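Local coordinates for protein agarase (Pseudoalteromonas fuliginea, PDB 6XJ9) that is an agarase, a glycoside hydrolase that probably cleaves the agarose polysaccharide of red-algal cell walls, at residues N68-I73 with S191-L196; F93-P98 with L201-I206. All blocks are in the same frame, centred on the assembly; numbering follows the deposited sequence.

Contact 1 of 2, residues N68-I73 with S191-L196; sequences NSYASI and SVQSTL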
loop_
_atom_site.group_PDB
_atom_site.type_symbol
_atom_site.label_atom_id
_atom_site.label_comp_id
_atom_site.label_asym_id
_atom_site.label_seq_id
_atom_site.Cartn_x
_atom_site.Cartn_y
_atom_site.Cartn_z
ATOM N N ASN A 68 -15.643 13.756 -19.450
ATOM C CA ASN A 68 -15.224 13.609 -20.833
ATOM C C ASN A 68 -14.188 12.497 -20.914
ATOM O O ASN A 68 -13.188 12.548 -20.203
ATOM C CB ASN A 68 -14.642 14.915 -21.374
ATOM C CG ASN A 68 -15.572 16.096 -21.188
ATOM O OD1 ASN A 68 -16.468 16.313 -21.999
ATOM N ND2 ASN A 68 -15.383 16.847 -20.120
ATOM N N SER A 69 -14.443 11.511 -21.781
ATOM C CA SER A 69 -13.660 10.286 -21.853
ATOM C C SER A 69 -12.338 10.552 -22.565
ATOM O O SER A 69 -11.425 9.734 -22.495
ATOM C CB SER A 69 -14.424 9.171 -22.519
ATOM O OG SER A 69 -14.868 9.567 -23.814
ATOM N N TYR A 70 -12.268 11.685 -23.269
ATOM C CA TYR A 70 -11.022 12.175 -23.835
ATOM C C TYR A 70 -10.840 13.638 -23.433
ATOM O O TYR A 70 -11.721 14.458 -23.676
ATOM C CB TYR A 70 -11.000 12.019 -25.361
ATOM C CG TYR A 70 -9.733 12.530 -26.007
ATOM C CD1 TYR A 70 -8.636 11.697 -26.163
ATOM C CD2 TYR A 70 -9.617 13.849 -26.425
ATOM C CE1 TYR A 70 -7.453 12.155 -26.724
ATOM C CE2 TYR A 70 -8.440 14.327 -26.991
ATOM C CZ TYR A 70 -7.357 13.472 -27.142
ATOM O OH TYR A 70 -6.205 13.914 -27.717
ATOM N N ALA A 71 -9.708 13.943 -22.788
ATOM C CA ALA A 71 -9.291 15.309 -22.502
ATOM C C ALA A 71 -7.821 15.455 -22.889
ATOM O O ALA A 71 -7.079 14.474 -22.834
ATOM C CB ALA A 71 -9.496 15.626 -21.044
ATOM N N SER A 72 -7.402 16.665 -23.285
ATOM C CA SER A 72 -6.040 16.810 -23.775
ATOM C C SER A 72 -5.544 18.258 -23.751
ATOM O O SER A 72 -6.322 19.211 -23.763
ATOM C CB SER A 72 -5.905 16.226 -25.158
ATOM O OG SER A 72 -6.472 17.095 -26.129
ATOM N N ILE A 73 -4.214 18.391 -23.736
ATOM C CA ILE A 73 -3.540 19.615 -24.133
ATOM C C ILE A 73 -2.683 19.265 -25.344
ATOM O O ILE A 73 -1.989 18.244 -25.347
ATOM C CB ILE A 73 -2.717 20.207 -22.968
ATOM C CG1 ILE A 73 -1.882 21.416 -23.406
ATOM C CG2 ILE A 73 -1.863 19.133 -22.303
ATOM C CD1 ILE A 73 -1.509 22.345 -22.280
ATOM N N SER A 191 -2.764 13.447 -23.381
ATOM C CA SER A 191 -4.177 13.182 -23.138
ATOM C C SER A 191 -4.411 12.293 -21.913
ATOM O O SER A 191 -3.520 11.563 -21.471
ATOM C CB SER A 191 -4.880 12.628 -24.363
ATOM O OG SER A 191 -4.358 11.359 -24.736
ATOM N N VAL A 192 -5.635 12.394 -21.375
ATOM C CA VAL A 192 -6.170 11.514 -20.346
ATOM C C VAL A 192 -7.393 10.810 -20.936
ATOM O O VAL A 192 -8.202 11.450 -21.607
ATOM C CB VAL A 192 -6.487 12.323 -19.075
ATOM C CG1 VAL A 192 -7.292 11.534 -18.053
ATOM C CG2 VAL A 192 -5.211 12.876 -18.444
ATOM N N GLN A 193 -7.495 9.485 -20.719
ATOM C CA GLN A 193 -8.417 8.655 -21.482
ATOM C C GLN A 193 -9.168 7.700 -20.559
ATOM O O GLN A 193 -8.561 7.008 -19.741
ATOM C CB GLN A 193 -7.669 7.898 -22.585
ATOM C CG GLN A 193 -7.081 8.822 -23.648
ATOM C CD GLN A 193 -6.356 8.090 -24.752
ATOM O OE1 GLN A 193 -6.555 6.896 -24.977
ATOM N NE2 GLN A 193 -5.485 8.811 -25.437
ATOM N N SER A 194 -10.498 7.692 -20.711
ATOM C CA SER A 194 -11.413 6.822 -19.978
ATOM C C SER A 194 -10.985 6.640 -18.525
ATOM O O SER A 194 -10.584 5.543 -18.129
ATOM C CB SER A 194 -11.556 5.483 -20.661
ATOM O OG SER A 194 -11.940 5.659 -22.008
ATOM N N THR A 195 -11.074 7.715 -17.737
ATOM C CA THR A 195 -10.864 7.600 -16.305
ATOM C C THR A 195 -12.229 7.542 -15.622
ATOM O O THR A 195 -13.263 7.650 -16.285
ATOM C CB THR A 195 -10.031 8.765 -15.747
ATOM O OG1 THR A 195 -10.741 9.984 -15.961
ATOM C CG2 THR A 195 -8.660 8.882 -16.379
ATOM N N LEU A 196 -12.218 7.380 -14.297
ATOM C CA LEU A 196 -13.431 7.612 -13.521
ATOM C C LEU A 196 -13.388 8.986 -12.862
ATOM O O LEU A 196 -14.430 9.497 -12.444
ATOM C CB LEU A 196 -13.608 6.488 -12.493
ATOM C CG LEU A 196 -13.685 5.086 -13.097
ATOM C CD1 LEU A 196 -13.778 4.022 -11.999
ATOM C CD2 LEU A 196 -14.861 4.978 -14.070
HETATM O O HOH W 1 -12.088 9.970 -18.831
HETATM O O HOH W 2 -10.400 11.751 -20.260
#

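Contact 2 of 2, residues F93-P98 with L201-I206; sequences FELANP and LAIKSI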
loop_
_atom_site.group_PDB
_atom_site.type_symbol
_atom_site.label_atom_id
_atom_site.label_comp_id
_atom_site.label_asym_id
_atom_site.label_seq_id
_atom_site.Cartn_x
_atom_site.Cartn_y
_atom_site.Cartn_z
ATOM N N PHE A 93 9.754 15.834 -20.563
ATOM C CA PHE A 93 8.745 16.649 -19.906
ATOM C C PHE A 93 9.010 16.670 -18.404
ATOM O O PHE A 93 9.181 15.622 -17.784
ATOM C CB PHE A 93 7.345 16.082 -20.162
ATOM C CG PHE A 93 6.925 15.978 -21.608
ATOM C CD1 PHE A 93 7.430 14.981 -22.430
ATOM C CD2 PHE A 93 6.007 16.867 -22.149
ATOM C CE1 PHE A 93 7.034 14.877 -23.757
ATOM C CE2 PHE A 93 5.614 16.763 -23.478
ATOM C CZ PHE A 93 6.126 15.769 -24.281
ATOM N N GLU A 94 9.025 17.870 -17.819
ATOM C CA GLU A 94 9.118 17.995 -16.375
ATOM C C GLU A 94 7.718 18.226 -15.813
ATOM O O GLU A 94 7.105 19.261 -16.087
ATOM C CB GLU A 94 10.076 19.120 -15.992
ATOM C CG GLU A 94 11.501 18.649 -15.815
ATOM C CD GLU A 94 12.387 19.700 -15.171
ATOM O OE1 GLU A 94 12.676 20.712 -15.846
ATOM O OE2 GLU A 94 12.754 19.519 -13.992
ATOM N N LEU A 95 7.228 17.239 -15.044
ATOM C CA LEU A 95 5.813 17.115 -14.725
ATOM C C LEU A 95 5.618 16.860 -13.238
ATOM O O LEU A 95 6.296 16.025 -12.651
ATOM C CB LEU A 95 5.192 15.964 -15.532
ATOM C CG LEU A 95 5.297 16.060 -17.056
ATOM C CD1 LEU A 95 4.835 14.771 -17.723
ATOM C CD2 LEU A 95 4.519 17.254 -17.599
ATOM N N ALA A 96 4.647 17.568 -12.658
ATOM C CA ALA A 96 4.145 17.277 -11.327
ATOM C C ALA A 96 2.654 16.967 -11.416
ATOM O O ALA A 96 2.044 17.151 -12.463
ATOM C CB ALA A 96 4.410 18.446 -10.409
ATOM N N ASN A 97 2.074 16.505 -10.306
ATOM C CA ASN A 97 0.654 16.202 -10.281
ATOM C C ASN A 97 0.074 16.709 -8.962
ATOM O O ASN A 97 0.206 16.058 -7.931
ATOM C CB ASN A 97 0.415 14.715 -10.563
ATOM C CG ASN A 97 -0.996 14.248 -10.276
ATOM O OD1 ASN A 97 -1.883 15.055 -10.019
ATOM N ND2 ASN A 97 -1.205 12.946 -10.312
ATOM N N PRO A 98 -0.569 17.898 -8.954
ATOM C CA PRO A 98 -1.183 18.430 -7.739
ATOM C C PRO A 98 -2.580 17.886 -7.438
ATOM O O PRO A 98 -3.229 18.364 -6.514
ATOM C CB PRO A 98 -1.234 19.943 -8.020
ATOM C CG PRO A 98 -1.358 20.051 -9.534
ATOM C CD PRO A 98 -0.670 18.823 -10.098
ATOM N N LEU A 201 -2.400 17.939 -14.004
ATOM C CA LEU A 201 -1.006 17.823 -14.390
ATOM C C LEU A 201 -0.384 19.213 -14.394
ATOM O O LEU A 201 -1.015 20.183 -14.822
ATOM C CB LEU A 201 -0.941 17.167 -15.772
ATOM C CG LEU A 201 0.450 16.799 -16.284
ATOM C CD1 LEU A 201 1.002 15.578 -15.557
ATOM C CD2 LEU A 201 0.401 16.551 -17.777
ATOM N N ALA A 202 0.852 19.284 -13.888
ATOM C CA ALA A 202 1.635 20.510 -13.923
ATOM C C ALA A 202 2.836 20.311 -14.844
ATOM O O ALA A 202 3.611 19.378 -14.668
ATOM C CB ALA A 202 2.051 20.892 -12.518
ATOM N N ILE A 203 2.973 21.200 -15.832
ATOM C CA ILE A 203 4.035 21.107 -16.819
ATOM C C ILE A 203 5.001 22.277 -16.625
ATOM O O ILE A 203 4.643 23.429 -16.868
ATOM C CB ILE A 203 3.422 21.072 -18.229
ATOM C CG1 ILE A 203 2.378 19.955 -18.351
ATOM C CG2 ILE A 203 4.508 20.976 -19.294
ATOM C CD1 ILE A 203 1.487 20.063 -19.569
ATOM N N LYS A 204 6.226 21.955 -16.188
ATOM C CA LYS A 204 7.256 22.939 -15.882
ATOM C C LYS A 204 8.092 23.244 -17.124
ATOM O O LYS A 204 8.432 24.403 -17.351
ATOM C CB LYS A 204 8.153 22.457 -14.736
ATOM C CG LYS A 204 9.305 23.388 -14.370
ATOM C CD LYS A 204 10.041 22.989 -13.110
ATOM C CE LYS A 204 9.262 23.313 -11.854
ATOM N NZ LYS A 204 10.085 23.111 -10.639
ATOM N N SER A 205 8.421 22.207 -17.907
ATOM C CA SER A 205 9.238 22.360 -19.104
ATOM C C SER A 205 9.100 21.166 -20.043
ATOM O O SER A 205 8.793 20.047 -19.626
ATOM C CB SER A 205 10.692 22.628 -18.780
ATOM O OG SER A 205 11.383 21.426 -18.490
ATOM N N ILE A 206 9.309 21.454 -21.330
ATOM C CA ILE A 206 9.429 20.469 -22.389
ATOM C C ILE A 206 10.697 20.826 -23.152
ATOM O O ILE A 206 10.932 22.003 -23.428
ATOM C CB ILE A 206 8.191 20.482 -23.312
ATOM C CG1 ILE A 206 6.874 20.475 -22.529
ATOM C CG2 ILE A 206 8.249 19.339 -24.310
ATOM C CD1 ILE A 206 5.661 20.804 -23.375
#

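Contact 1 of 2, residues N68-I73 with S191-L196
The Y70 ring meets the amide of Q193 at one edge, where NE2 lies near the ring plane 4.1 Å from Y70 CE1, while S191 CB approaches CE1 obliquely at 3.5 Å. The two side chains, Y70 and Q193, run side by side in the same direction, ring and amide planes 41° apart. Both stand on one antiparallel strand pair of the CBM-like beta sandwich. A chi1 of 179° places CG of Y70 opposite the backbone N and lays the ring along its own strand, where it reaches the methylene of S191, two residues back from Q193. A bond from Q193 NE2 to S191 OG, 2.9 Å long and nearly in the amide plane, fixes the turn of the amide, and S191 CB packs against the ring. S72 CB adds to this face, whereas A71 and V192 turn to the other.

A71 and V192 form a hydrogen-bonded pair, with A71 N donating to V192 O and V192 N to A71 O. Beyond the last bridge the chain leaves the strand, yet S194 N still finds S69 O at 2.9 Å. Further on, T195 O takes a bond from R650, joining this end of the sandwich to the remainder of the enzyme. Water finishes the frayed end: one molecule sits within bonding distance of both N68 O and V192 O, and a second, beside N68 O, accepts from T195 N at 2.7 Å.

Contact 2 of 2, residues F93-P98 with L201-I206
I206 reaches slantwise over the F93 ring on the buried side of this strand pair, its CG2 above one face, 4.1 Å from the centroid and 24° off the normal. I206 CG1 comes close as well, 3.7 Å from F93 CD2 at the rim. Next along, L95 and I203 lie side by side: CG of L95 is anti to the carbonyl carbon (chi1 -58°), which sends CD2 across to I203 CG1 at 3.5 Å and on to the methyl CD2 of L201. I188 and I190 of strand 185-193 pack on this side too, making it part of the hydrophobic core.

The spacing betrays a classic beta bulge. One residue separates F93 from L95, but two separate I203 from I206, because K204 and S205 both stand opposite E94. K204 N donates to E94 O, and E94 N to S205 O at 2.8 Å; K204 thereby turns its CB toward the partner strand.

The bulge lies on the partly solvent-exposed side, where packing gives way to polar groups. S205 OG donates to E94 OE1 at 3.0 Å, using the anti lone pair of the carboxylate. K204 NZ stays 5.6 Å from E94 OE2, too far for a salt bridge, and its side chain makes a cation-pi contact with Y128. Were E94 an alanine, S205 OG would probably lose its carboxylate acceptor and K204 the nearby opposite charge. Farther along, this face tightens again, A96 CB meeting A202 CB at 4.0 Å.

How the contacts relate
From the N terminus, strand 70-75 comes first and strand 89-97 follows; the chain then runs through further beta strands before strand 185-193 returns to close the loop of contact 1, and strand 199-210 closes that of contact 2. The two loops therefore cross rather than nest, each spanning more than a hundred residues with no helix. In contact 1, strand 185-193 also pairs with 103-111; in contact 2, 89-97 pairs with 128-134 and 199-210 with 58-63, consistent with two facing layers. With centres about 17 Å apart they do not touch, but F63 bridges them, packing on A71 and V192 of one and L201 of the other.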